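FMN-binding protein (Syntrophomonas wolfei subsp. wolfei, PDB 3IN6) binds flavin mononucleotide between the two subunits of its dimer, as a flavoprotein whose reaction is not established. Local coordinates at residues A[59-64]-A[109-114]; A[63-68]-A[122-127]; A[73-78]-A[103-108]. All blocks are in the same frame, centred on the assembly; numbering follows the deposited sequence.

Contact 1: residues A[59-64]-A[109-114]; sequences TIICAR and GEYFDR. With FMN (flavin mononucleotide), chain C.
Ile61 reaches from strand 59-64 to Tyr111 and Arg114 on helix 110-120, and its two branches divide the work. At CB the chain forks. The CG2 methyl, anti to the carbonyl carbon, heads for the tyrosine and sits 3.5 Å from Tyr111 CD1, approaching the ring obliquely. The other branch starts with CG1 between the backbone N and the carbonyl carbon (chi1 60°) and then runs extended, so that the terminal CD1 lies 3.7 Å from Tyr111 O and 3.9 Å from Arg114 CG. A beta-branched residue suits a strand and here lets two methyl ends touch different parts of the helix. The element is a helix laid across an antiparallel sheet, the short axes crossing at -60° and approaching to 8.8 Å, in a fold consistent with the FMN-binding split barrel. Thr59, two residues back and on the same face of the strand, adds a looser touch, its CG2 4.3 Å from Tyr111 CE1. An aromatic residue suits position 111 because its broad ring also packs on Ile55 of strand 52-55 and Leu106 of strand 92-106. Arg114 offers Ile61 only the aliphatic start of its chain; its guanidinium leads away to a salt bridge with Glu53 on strand 52-55. Farther along the strand, Ala63 O accepts a hydrogen bond from FMN N3 at 2.9 Å, a fairly straight one at 161°.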
loop_
_atom_site.group_PDB
_atom_site.type_symbol
_atom_site.label_atom_id
_atom_site.label_comp_id
_atom_site.label_asym_id
_atom_site.label_seq_id
_atom_site.Cartn_x
_atom_site.Cartn_y
_atom_site.Cartn_z
ATOM N N THR A 59 5.632 9.933 16.309
ATOM C CA THR A 59 4.469 10.595 15.708
ATOM C C THR A 59 4.571 10.871 14.210
ATOM O O THR A 59 5.622 11.258 13.711
ATOM C CB THR A 59 4.256 11.972 16.388
ATOM O OG1 THR A 59 4.199 11.823 17.812
ATOM C CG2 THR A 59 2.994 12.670 15.894
ATOM N N ILE A 60 3.466 10.663 13.498
ATOM C CA ILE A 60 3.353 11.079 12.095
ATOM C C ILE A 60 2.079 11.915 12.025
ATOM O O ILE A 60 1.042 11.536 12.582
ATOM C CB ILE A 60 3.301 9.910 11.068
ATOM C CG1 ILE A 60 4.650 9.207 10.971
ATOM C CG2 ILE A 60 2.954 10.437 9.666
ATOM C CD1 ILE A 60 4.576 7.903 10.198
ATOM N N ILE A 61 2.184 13.087 11.410
ATOM C CA ILE A 61 1.031 13.948 11.185
ATOM C C ILE A 61 0.824 14.024 9.685
ATOM O O ILE A 61 1.758 13.932 8.883
ATOM C CB ILE A 61 1.103 15.351 11.842
ATOM C CG1 ILE A 61 2.303 16.165 11.352
ATOM C CG2 ILE A 61 1.151 15.234 13.365
ATOM C CD1 ILE A 61 2.165 17.656 11.680
ATOM N N CYS A 62 -0.425 14.220 9.323
ATOM C CA CYS A 62 -0.829 14.126 7.956
ATOM C C CYS A 62 -2.011 15.054 7.686
ATOM O O CYS A 62 -2.943 15.145 8.510
ATOM C CB CYS A 62 -1.211 12.655 7.813
ATOM S SG CYS A 62 -2.235 12.183 6.507
ATOM N N ALA A 63 -1.959 15.748 6.550
ATOM C CA ALA A 63 -3.037 16.633 6.141
ATOM C C ALA A 63 -4.133 15.802 5.499
ATOM O O ALA A 63 -3.864 15.016 4.595
ATOM C CB ALA A 63 -2.539 17.656 5.150
ATOM N N ARG A 64 -5.362 15.953 5.965
ATOM C CA ARG A 64 -6.462 15.264 5.328
ATOM C C ARG A 64 -7.323 16.276 4.557
ATOM O O ARG A 64 -8.027 17.110 5.151
ATOM C CB ARG A 64 -7.266 14.463 6.340
ATOM C CG ARG A 64 -8.282 13.529 5.695
ATOM C CD ARG A 64 -9.619 14.192 5.644
ATOM N NE ARG A 64 -10.570 13.587 4.718
ATOM C CZ ARG A 64 -11.884 13.730 4.830
ATOM N NH1 ARG A 64 -12.395 14.423 5.838
ATOM N NH2 ARG A 64 -12.696 13.163 3.949
ATOM N N GLY A 109 -4.629 23.653 16.780
ATOM C CA GLY A 109 -3.508 23.304 17.652
ATOM C C GLY A 109 -2.183 23.254 16.919
ATOM O O GLY A 109 -2.122 23.454 15.700
ATOM N N GLU A 110 -1.125 22.974 17.670
ATOM C CA GLU A 110 0.233 22.923 17.120
ATOM C C GLU A 110 0.370 21.996 15.899
ATOM O O GLU A 110 0.974 22.371 14.896
ATOM C CB GLU A 110 1.252 22.540 18.212
ATOM C CG GLU A 110 1.017 21.172 18.859
ATOM C CD GLU A 110 2.057 20.813 19.909
ATOM O OE1 GLU A 110 2.955 21.644 20.184
ATOM O OE2 GLU A 110 1.981 19.683 20.450
ATOM N N TYR A 111 -0.197 20.803 15.981
ATOM C CA TYR A 111 -0.124 19.840 14.867
ATOM C C TYR A 111 -0.811 20.365 13.609
ATOM O O TYR A 111 -0.259 20.287 12.515
ATOM C CB TYR A 111 -0.778 18.525 15.242
ATOM C CG TYR A 111 -0.108 17.753 16.339
ATOM C CD1 TYR A 111 1.218 17.325 16.216
ATOM C CD2 TYR A 111 -0.818 17.372 17.473
ATOM C CE1 TYR A 111 1.824 16.585 17.219
ATOM C CE2 TYR A 111 -0.227 16.625 18.468
ATOM C CZ TYR A 111 1.090 16.232 18.341
ATOM O OH TYR A 111 1.661 15.486 19.355
ATOM N N PHE A 112 -2.022 20.888 13.787
ATOM C CA PHE A 112 -2.805 21.449 12.688
ATOM C C PHE A 112 -2.039 22.586 12.017
ATOM O O PHE A 112 -1.917 22.630 10.791
ATOM C CB PHE A 112 -4.158 21.940 13.214
ATOM C CG PHE A 112 -5.080 22.447 12.148
ATOM C CD1 PHE A 112 -5.925 21.580 11.475
ATOM C CD2 PHE A 112 -5.119 23.789 11.827
ATOM C CE1 PHE A 112 -6.788 22.046 10.493
ATOM C CE2 PHE A 112 -5.982 24.256 10.840
ATOM C CZ PHE A 112 -6.811 23.387 10.180
ATOM N N ASP A 113 -1.525 23.498 12.835
ATOM C CA ASP A 113 -0.749 24.630 12.346
ATOM C C ASP A 113 0.493 24.154 11.593
ATOM O O ASP A 113 0.822 24.653 10.523
ATOM C CB ASP A 113 -0.340 25.543 13.511
ATOM C CG ASP A 113 -1.525 26.294 14.134
ATOM O OD1 ASP A 113 -2.643 26.307 13.559
ATOM O OD2 ASP A 113 -1.318 26.896 15.212
ATOM N N ARG A 114 1.180 23.179 12.164
ATOM C CA ARG A 114 2.382 22.621 11.554
ATOM C C ARG A 114 2.089 22.029 10.169
ATOM O O ARG A 114 2.731 22.395 9.192
ATOM C CB ARG A 114 2.950 21.544 12.477
ATOM C CG ARG A 114 4.262 20.934 12.043
ATOM C CD ARG A 114 5.382 21.954 12.020
ATOM N NE ARG A 114 6.653 21.309 11.722
ATOM C CZ ARG A 114 7.819 21.940 11.627
ATOM N NH1 ARG A 114 7.906 23.254 11.822
ATOM N NH2 ARG A 114 8.912 21.246 11.345
HETATM N N1 FMN C . -4.909 13.224 0.003
HETATM C C2 FMN C . -4.846 13.570 1.342
HETATM O O2 FMN C . -5.881 13.663 2.008
HETATM N N3 FMN C . -3.611 13.814 1.932
HETATM C C4 FMN C . -2.439 13.724 1.193
HETATM O O4 FMN C . -1.354 13.954 1.754
HETATM C C4A FMN C . -2.510 13.389 -0.169
HETATM N N5 FMN C . -1.359 13.298 -0.946
HETATM C C5A FMN C . -1.417 12.958 -2.293
HETATM C C6 FMN C . -0.232 12.864 -3.037
HETATM C C7 FMN C . -0.281 12.531 -4.392
HETATM C C7M FMN C . 1.000 12.441 -5.166
HETATM C C8 FMN C . -1.511 12.271 -5.012
HETATM C C8M FMN C . -1.584 11.895 -6.469
HETATM C C9 FMN C . -2.694 12.355 -4.264
HETATM C C9A FMN C . -2.658 12.705 -2.895
HETATM N N10 FMN C . -3.823 12.792 -2.118
HETATM C C10 FMN C . -3.751 13.139 -0.766
HETATM C "C1'" FMN C . -5.185 12.544 -2.728
HETATM C "C2'" FMN C . -5.723 11.141 -2.448
HETATM O "O2'" FMN C . -4.793 10.161 -2.855
HETATM C "C3'" FMN C . -7.069 10.975 -3.164
HETATM O "O3'" FMN C . -8.028 11.778 -2.503
HETATM C "C4'" FMN C . -7.558 9.524 -3.239
HETATM O "O4'" FMN C . -8.649 9.435 -4.130
HETATM C "C5'" FMN C . -8.009 8.992 -1.890
HETATM O "O5'" FMN C . -8.371 7.639 -2.022
HETATM P P FMN C . -9.476 6.948 -1.062
HETATM O O1P FMN C . -10.858 7.456 -1.373
HETATM O O2P FMN C . -9.199 7.205 0.410
HETATM O O3P FMN C . -9.407 5.503 -1.432
#

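Contact 2: residues A[63-68]-A[122-127]; sequences ARFGAD and TTYKNF. With FMN (flavin mononucleotide), chain C.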
loop_
_atom_site.group_PDB
_atom_site.type_symbol
_atom_site.label_atom_id
_atom_site.label_comp_id
_atom_site.label_asym_id
_atom_site.label_seq_id
_atom_site.Cartn_x
_atom_site.Cartn_y
_atom_site.Cartn_z
ATOM N N ALA A 63 -1.959 15.748 6.550
ATOM C CA ALA A 63 -3.037 16.633 6.141
ATOM C C ALA A 63 -4.133 15.802 5.499
ATOM O O ALA A 63 -3.864 15.016 4.595
ATOM C CB ALA A 63 -2.539 17.656 5.150
ATOM N N ARG A 64 -5.362 15.953 5.965
ATOM C CA ARG A 64 -6.462 15.264 5.328
ATOM C C ARG A 64 -7.323 16.276 4.557
ATOM O O ARG A 64 -8.027 17.110 5.151
ATOM C CB ARG A 64 -7.266 14.463 6.340
ATOM C CG ARG A 64 -8.282 13.529 5.695
ATOM C CD ARG A 64 -9.619 14.192 5.644
ATOM N NE ARG A 64 -10.570 13.587 4.718
ATOM C CZ ARG A 64 -11.884 13.730 4.830
ATOM N NH1 ARG A 64 -12.395 14.423 5.838
ATOM N NH2 ARG A 64 -12.696 13.163 3.949
ATOM N N PHE A 65 -7.210 16.220 3.228
ATOM C CA PHE A 65 -7.982 17.075 2.330
ATOM C C PHE A 65 -8.836 16.263 1.340
ATOM O O PHE A 65 -9.903 16.723 0.943
ATOM C CB PHE A 65 -7.097 18.115 1.628
ATOM C CG PHE A 65 -5.949 17.541 0.841
ATOM C CD1 PHE A 65 -4.721 17.289 1.454
ATOM C CD2 PHE A 65 -6.070 17.311 -0.531
ATOM C CE1 PHE A 65 -3.640 16.782 0.713
ATOM C CE2 PHE A 65 -4.996 16.801 -1.280
ATOM C CZ PHE A 65 -3.783 16.536 -0.655
ATOM N N GLY A 66 -8.369 15.076 0.939
ATOM C CA GLY A 66 -9.149 14.165 0.098
ATOM C C GLY A 66 -9.307 12.910 0.930
ATOM O O GLY A 66 -9.835 12.960 2.059
ATOM N N ALA A 67 -8.879 11.779 0.373
ATOM C CA ALA A 67 -8.794 10.534 1.120
ATOM C C ALA A 67 -10.004 10.201 1.996
ATOM O O ALA A 67 -9.836 9.880 3.166
ATOM C CB ALA A 67 -7.515 10.584 1.978
ATOM N N ASP A 68 -11.203 10.243 1.414
ATOM C CA ASP A 68 -12.472 9.994 2.135
ATOM C C ASP A 68 -12.630 8.593 2.726
ATOM O O ASP A 68 -13.002 8.453 3.885
ATOM C CB ASP A 68 -13.662 10.233 1.200
ATOM C CG ASP A 68 -13.794 11.689 0.742
ATOM O OD1 ASP A 68 -13.282 12.597 1.426
ATOM O OD2 ASP A 68 -14.446 11.909 -0.303
ATOM N N THR A 122 2.509 23.196 -1.321
ATOM C CA THR A 122 2.219 22.056 -2.196
ATOM C C THR A 122 1.298 22.426 -3.364
ATOM O O THR A 122 0.693 23.505 -3.379
ATOM C CB THR A 122 1.546 20.928 -1.381
ATOM O OG1 THR A 122 2.313 20.670 -0.200
ATOM C CG2 THR A 122 1.433 19.642 -2.186
ATOM N N THR A 123 1.212 21.529 -4.349
ATOM C CA THR A 123 0.287 21.690 -5.477
ATOM C C THR A 123 -1.140 21.639 -4.936
ATOM O O THR A 123 -2.062 22.201 -5.526
ATOM C CB THR A 123 0.440 20.564 -6.539
ATOM O OG1 THR A 123 1.806 20.460 -6.952
ATOM C CG2 THR A 123 -0.439 20.838 -7.764
ATOM N N TYR A 124 -1.308 20.963 -3.800
ATOM C CA TYR A 124 -2.605 20.832 -3.159
ATOM C C TYR A 124 -2.903 21.996 -2.203
ATOM O O TYR A 124 -3.845 21.919 -1.416
ATOM C CB TYR A 124 -2.685 19.474 -2.438
ATOM C CG TYR A 124 -2.337 18.330 -3.364
ATOM C CD1 TYR A 124 -3.204 17.960 -4.384
ATOM C CD2 TYR A 124 -1.136 17.640 -3.239
ATOM C CE1 TYR A 124 -2.894 16.927 -5.254
ATOM C CE2 TYR A 124 -0.817 16.595 -4.102
ATOM C CZ TYR A 124 -1.703 16.246 -5.111
ATOM O OH TYR A 124 -1.410 15.220 -5.983
ATOM N N LYS A 125 -2.114 23.071 -2.289
ATOM C CA LYS A 125 -2.291 24.261 -1.444
ATOM C C LYS A 125 -3.735 24.775 -1.433
ATOM O O LYS A 125 -4.252 25.156 -0.379
ATOM C CB LYS A 125 -1.344 25.390 -1.886
ATOM C CG LYS A 125 -1.554 25.877 -3.319
ATOM N N ASN A 126 -4.381 24.765 -2.598
ATOM C CA ASN A 126 -5.765 25.232 -2.725
ATOM C C ASN A 126 -6.823 24.271 -2.158
ATOM O O ASN A 126 -7.971 24.667 -1.968
ATOM C CB ASN A 126 -6.090 25.566 -4.184
ATOM C CG ASN A 126 -5.248 26.715 -4.721
ATOM O OD1 ASN A 126 -4.340 27.212 -4.047
ATOM N ND2 ASN A 126 -5.547 27.141 -5.943
ATOM N N PHE A 127 -6.454 23.015 -1.903
ATOM C CA PHE A 127 -7.397 22.064 -1.305
ATOM C C PHE A 127 -7.493 22.369 0.192
ATOM O O PHE A 127 -6.475 22.475 0.872
ATOM C CB PHE A 127 -6.983 20.606 -1.551
ATOM C CG PHE A 127 -7.179 20.154 -2.971
ATOM C CD1 PHE A 127 -6.211 20.406 -3.936
ATOM C CD2 PHE A 127 -8.335 19.480 -3.346
ATOM C CE1 PHE A 127 -6.393 19.997 -5.254
ATOM C CE2 PHE A 127 -8.528 19.066 -4.660
ATOM C CZ PHE A 127 -7.556 19.323 -5.615
HETATM N N1 FMN C . -4.909 13.224 0.003
HETATM C C2 FMN C . -4.846 13.570 1.342
HETATM O O2 FMN C . -5.881 13.663 2.008
HETATM N N3 FMN C . -3.611 13.814 1.932
HETATM C C4 FMN C . -2.439 13.724 1.193
HETATM O O4 FMN C . -1.354 13.954 1.754
HETATM C C4A FMN C . -2.510 13.389 -0.169
HETATM N N5 FMN C . -1.359 13.298 -0.946
HETATM C C5A FMN C . -1.417 12.958 -2.293
HETATM C C6 FMN C . -0.232 12.864 -3.037
HETATM C C7 FMN C . -0.281 12.531 -4.392
HETATM C C7M FMN C . 1.000 12.441 -5.166
HETATM C C8 FMN C . -1.511 12.271 -5.012
HETATM C C8M FMN C . -1.584 11.895 -6.469
HETATM C C9 FMN C . -2.694 12.355 -4.264
HETATM C C9A FMN C . -2.658 12.705 -2.895
HETATM N N10 FMN C . -3.823 12.792 -2.118
HETATM C C10 FMN C . -3.751 13.139 -0.766
HETATM C "C1'" FMN C . -5.185 12.544 -2.728
HETATM C "C2'" FMN C . -5.723 11.141 -2.448
HETATM O "O2'" FMN C . -4.793 10.161 -2.855
HETATM C "C3'" FMN C . -7.069 10.975 -3.164
HETATM O "O3'" FMN C . -8.028 11.778 -2.503
HETATM C "C4'" FMN C . -7.558 9.524 -3.239
HETATM O "O4'" FMN C . -8.649 9.435 -4.130
HETATM C "C5'" FMN C . -8.009 8.992 -1.890
HETATM O "O5'" FMN C . -8.371 7.639 -2.022
HETATM P P FMN C . -9.476 6.948 -1.062
HETATM O O1P FMN C . -10.858 7.456 -1.373
HETATM O O2P FMN C . -9.199 7.205 0.410
HETATM O O3P FMN C . -9.407 5.503 -1.432
#
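Phe65 lies between the flavin and two aromatic side chains, Tyr124 and Phe127. One face of its ring covers the pyrimidine end of FMN, with C2 near the rim and Phe65 CZ 3.4 Å from FMN C10. Its CG stands between the backbone N and the carbonyl carbon (chi1 57°), which turns the ring back over the cofactor bound by its own peptide. Tyr124 meets the far end of the ring, its CG 3.6 Å from Phe65 CZ, with the two planes inclined at 31°. Phe127 comes in nearer the root: its CB is 3.6 Å from Phe65 CD2, while its ring, tilted 44° from that of Phe65, leads away. Both rings meet Phe65 obliquely, and broad aromatic side chains suit a wall against the flat flavin. Tyr124 also reaches the dimethylbenzene end of the flavin, where its OH is 3.1 Å from FMN C8, and both it and Phe127 pack on Leu146 of the second subunit. Next to the ring, the backbone N-H groups of Phe65 and Gly66 both donate to FMN O2, so two bonds grip this carbonyl, and Ala67 N donates to the ribityl O3' at 3.0 Å. A CB on Gly66 would collide with that hydroxyl, which favours glycine. Arg64 NE steadies the turn by donating to Gly66 O at 2.8 Å. Phe65, Tyr124 and Phe127 form an aromatic cluster walling the FMN pocket at the dimer interface.

Contact 3: residues A[73-78]-A[103-108]; sequences NLKETG and SADLQE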
loop_
_atom_site.group_PDB
_atom_site.type_symbol
_atom_site.label_atom_id
_atom_site.label_comp_id
_atom_site.label_asym_id
_atom_site.label_seq_id
_atom_site.Cartn_x
_atom_site.Cartn_y
_atom_site.Cartn_z
ATOM N N ASN A 73 -12.151 4.686 7.187
ATOM C CA ASN A 73 -11.506 3.480 7.751
ATOM C C ASN A 73 -10.780 3.790 9.077
ATOM O O ASN A 73 -11.012 3.131 10.125
ATOM C CB ASN A 73 -10.544 2.880 6.742
ATOM C CG ASN A 73 -11.260 2.164 5.607
ATOM O OD1 ASN A 73 -12.452 1.868 5.693
ATOM N ND2 ASN A 73 -10.528 1.860 4.552
ATOM N N LEU A 74 -9.962 4.837 9.063
ATOM C CA LEU A 74 -9.230 5.229 10.273
ATOM C C LEU A 74 -10.179 5.483 11.437
ATOM O O LEU A 74 -9.879 5.089 12.559
ATOM C CB LEU A 74 -8.341 6.440 10.013
ATOM C CG LEU A 74 -7.177 6.139 9.071
ATOM C CD1 LEU A 74 -6.488 7.444 8.656
ATOM C CD2 LEU A 74 -6.178 5.119 9.710
ATOM N N LYS A 75 -11.342 6.075 11.177
ATOM C CA LYS A 75 -12.307 6.324 12.261
ATOM C C LYS A 75 -12.995 5.048 12.717
ATOM O O LYS A 75 -13.481 4.993 13.837
ATOM C CB LYS A 75 -13.374 7.357 11.871
ATOM C CG LYS A 75 -12.855 8.718 11.421
ATOM C CD LYS A 75 -12.058 9.468 12.468
ATOM C CE LYS A 75 -12.942 9.969 13.615
ATOM N NZ LYS A 75 -12.162 10.793 14.576
ATOM N N GLU A 76 -13.080 4.031 11.859
ATOM C CA GLU A 76 -13.679 2.746 12.254
ATOM C C GLU A 76 -12.718 1.864 13.031
ATOM O O GLU A 76 -13.077 1.311 14.065
ATOM C CB GLU A 76 -14.155 1.919 11.049
ATOM C CG GLU A 76 -15.415 2.411 10.459
ATOM C CD GLU A 76 -15.994 1.507 9.389
ATOM O OE1 GLU A 76 -15.694 0.297 9.321
ATOM O OE2 GLU A 76 -16.785 2.043 8.603
ATOM N N THR A 77 -11.509 1.713 12.520
ATOM C CA THR A 77 -10.535 0.796 13.109
ATOM C C THR A 77 -9.281 1.439 13.682
ATOM O O THR A 77 -8.600 0.819 14.501
ATOM C CB THR A 77 -10.061 -0.219 12.050
ATOM O OG1 THR A 77 -9.335 0.461 11.006
ATOM C CG2 THR A 77 -11.225 -0.938 11.467
ATOM N N GLY A 78 -8.912 2.619 13.190
ATOM C CA GLY A 78 -7.743 3.313 13.699
ATOM C C GLY A 78 -6.384 2.793 13.275
ATOM O O GLY A 78 -5.369 3.404 13.624
ATOM N N SER A 103 -4.145 8.538 16.618
ATOM C CA SER A 103 -4.222 9.067 17.972
ATOM C C SER A 103 -5.190 10.220 18.086
ATOM O O SER A 103 -5.884 10.349 19.091
ATOM C CB SER A 103 -2.867 9.575 18.431
ATOM O OG SER A 103 -1.964 8.506 18.515
ATOM N N ALA A 104 -5.207 11.074 17.072
ATOM C CA ALA A 104 -6.038 12.266 17.107
ATOM C C ALA A 104 -6.448 12.716 15.717
ATOM O O ALA A 104 -5.761 12.456 14.745
ATOM C CB ALA A 104 -5.292 13.385 17.825
ATOM N N ASP A 105 -7.607 13.359 15.664
ATOM C CA ASP A 105 -8.200 13.928 14.469
ATOM C C ASP A 105 -8.515 15.364 14.888
ATOM O O ASP A 105 -9.511 15.613 15.578
ATOM C CB ASP A 105 -9.467 13.147 14.136
ATOM C CG ASP A 105 -10.227 13.713 12.964
ATOM O OD1 ASP A 105 -9.809 14.740 12.386
ATOM O OD2 ASP A 105 -11.255 13.103 12.618
ATOM N N LEU A 106 -7.671 16.309 14.487
ATOM C CA LEU A 106 -7.799 17.677 14.979
ATOM C C LEU A 106 -8.021 18.762 13.917
ATOM O O LEU A 106 -7.596 18.625 12.764
ATOM C CB LEU A 106 -6.550 17.993 15.805
ATOM C CG LEU A 106 -6.251 17.001 16.934
ATOM C CD1 LEU A 106 -4.864 17.217 17.484
ATOM C CD2 LEU A 106 -7.303 17.111 18.050
ATOM N N GLN A 107 -8.697 19.833 14.337
ATOM C CA GLN A 107 -8.989 20.999 13.490
ATOM C C GLN A 107 -8.226 22.253 13.924
ATOM O O GLN A 107 -8.321 23.280 13.276
ATOM C CB GLN A 107 -10.500 21.295 13.452
ATOM C CG GLN A 107 -11.300 20.425 12.484
ATOM C CD GLN A 107 -11.259 18.962 12.841
ATOM O OE1 GLN A 107 -11.361 18.602 14.011
ATOM N NE2 GLN A 107 -11.115 18.100 11.834
ATOM N N GLU A 108 -7.460 22.161 15.005
ATOM C CA GLU A 108 -6.662 23.283 15.497
ATOM C C GLU A 108 -5.528 22.765 16.374
ATOM O O GLU A 108 -5.478 21.584 16.674
ATOM C CB GLU A 108 -7.543 24.239 16.302
ATOM C CG GLU A 108 -8.222 23.592 17.504
ATOM C CD GLU A 108 -9.108 24.554 18.264
ATOM O OE1 GLU A 108 -9.775 25.400 17.625
ATOM O OE2 GLU A 108 -9.155 24.454 19.508
#
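A surface salt bridge from Lys75 to Asp105 joins helix 68-77 to the end of strand 92-106, a link between a helix and the antiparallel sheet beside it. Lys75 NZ donates to Asp105 OD2 at 3.2 Å, a rather long bond, and it is the closest approach between residues 73-78 and 103-108. The ammonium takes the anti lone pair of OD2, on the side away from OD1, and therefore also comes within 3.6 Å of Asp105 CB. The lysine chain reaches there by bending twice, at chi2 (-61°) and chi3 (-70°), which steers its end out from the helix toward the strand and brings CD and CE alongside the same oxygen. A long flexible lysine suits this exposed place, since the CA atoms of Lys75 and Asp105 are 8.9 Å apart. Asp105 is probably held more firmly. Its CG lies anti to the backbone N (chi1 176°), and both oxygens have further company: Tyr71 OH is hydrogen-bonded to OD2, and Asn131 ND2 donates to OD1. This network probably steadies the carboxylate and favours its charged form. A leucine in place of Asp105 would probably leave Lys75 without its opposite charge, and Tyr71 and Asn131 without the oxygens that hold their polar ends. Just before Asp105 the strand carries a classic beta bulge, with Ser103 and Ala104 both facing Val134. On the helix face turned to the sheet, Leu74 packs on Leu133 and Phe135 of strand 131-141 and on Leu35 and Thr37 of strand 33-38, while Thr77 touches Tyr42 of the second subunit.

The three contacts lie along one antiparallel sheet and its adjoining loops, their centres about 12 Å (1 and 3), 13 Å (1 and 2) and 16 Å (2 and 3) apart. Contacts 1 and 2 share Ala63 and Arg64 at the end of strand 59-64 and both touch FMN, so helix 110-120 and the loop after it pack against consecutive parts of one cofactor-binding stretch. Contact 3 is nested in sequence within the loops that both of them close. Strand 92-106 leads directly into helix 110-120, and there contacts 1 and 3 meet: Phe112 CE1 lies 3.4 Å from Gln107 O. Together they join two helices, the sheet and the flavin pocket of the dimer.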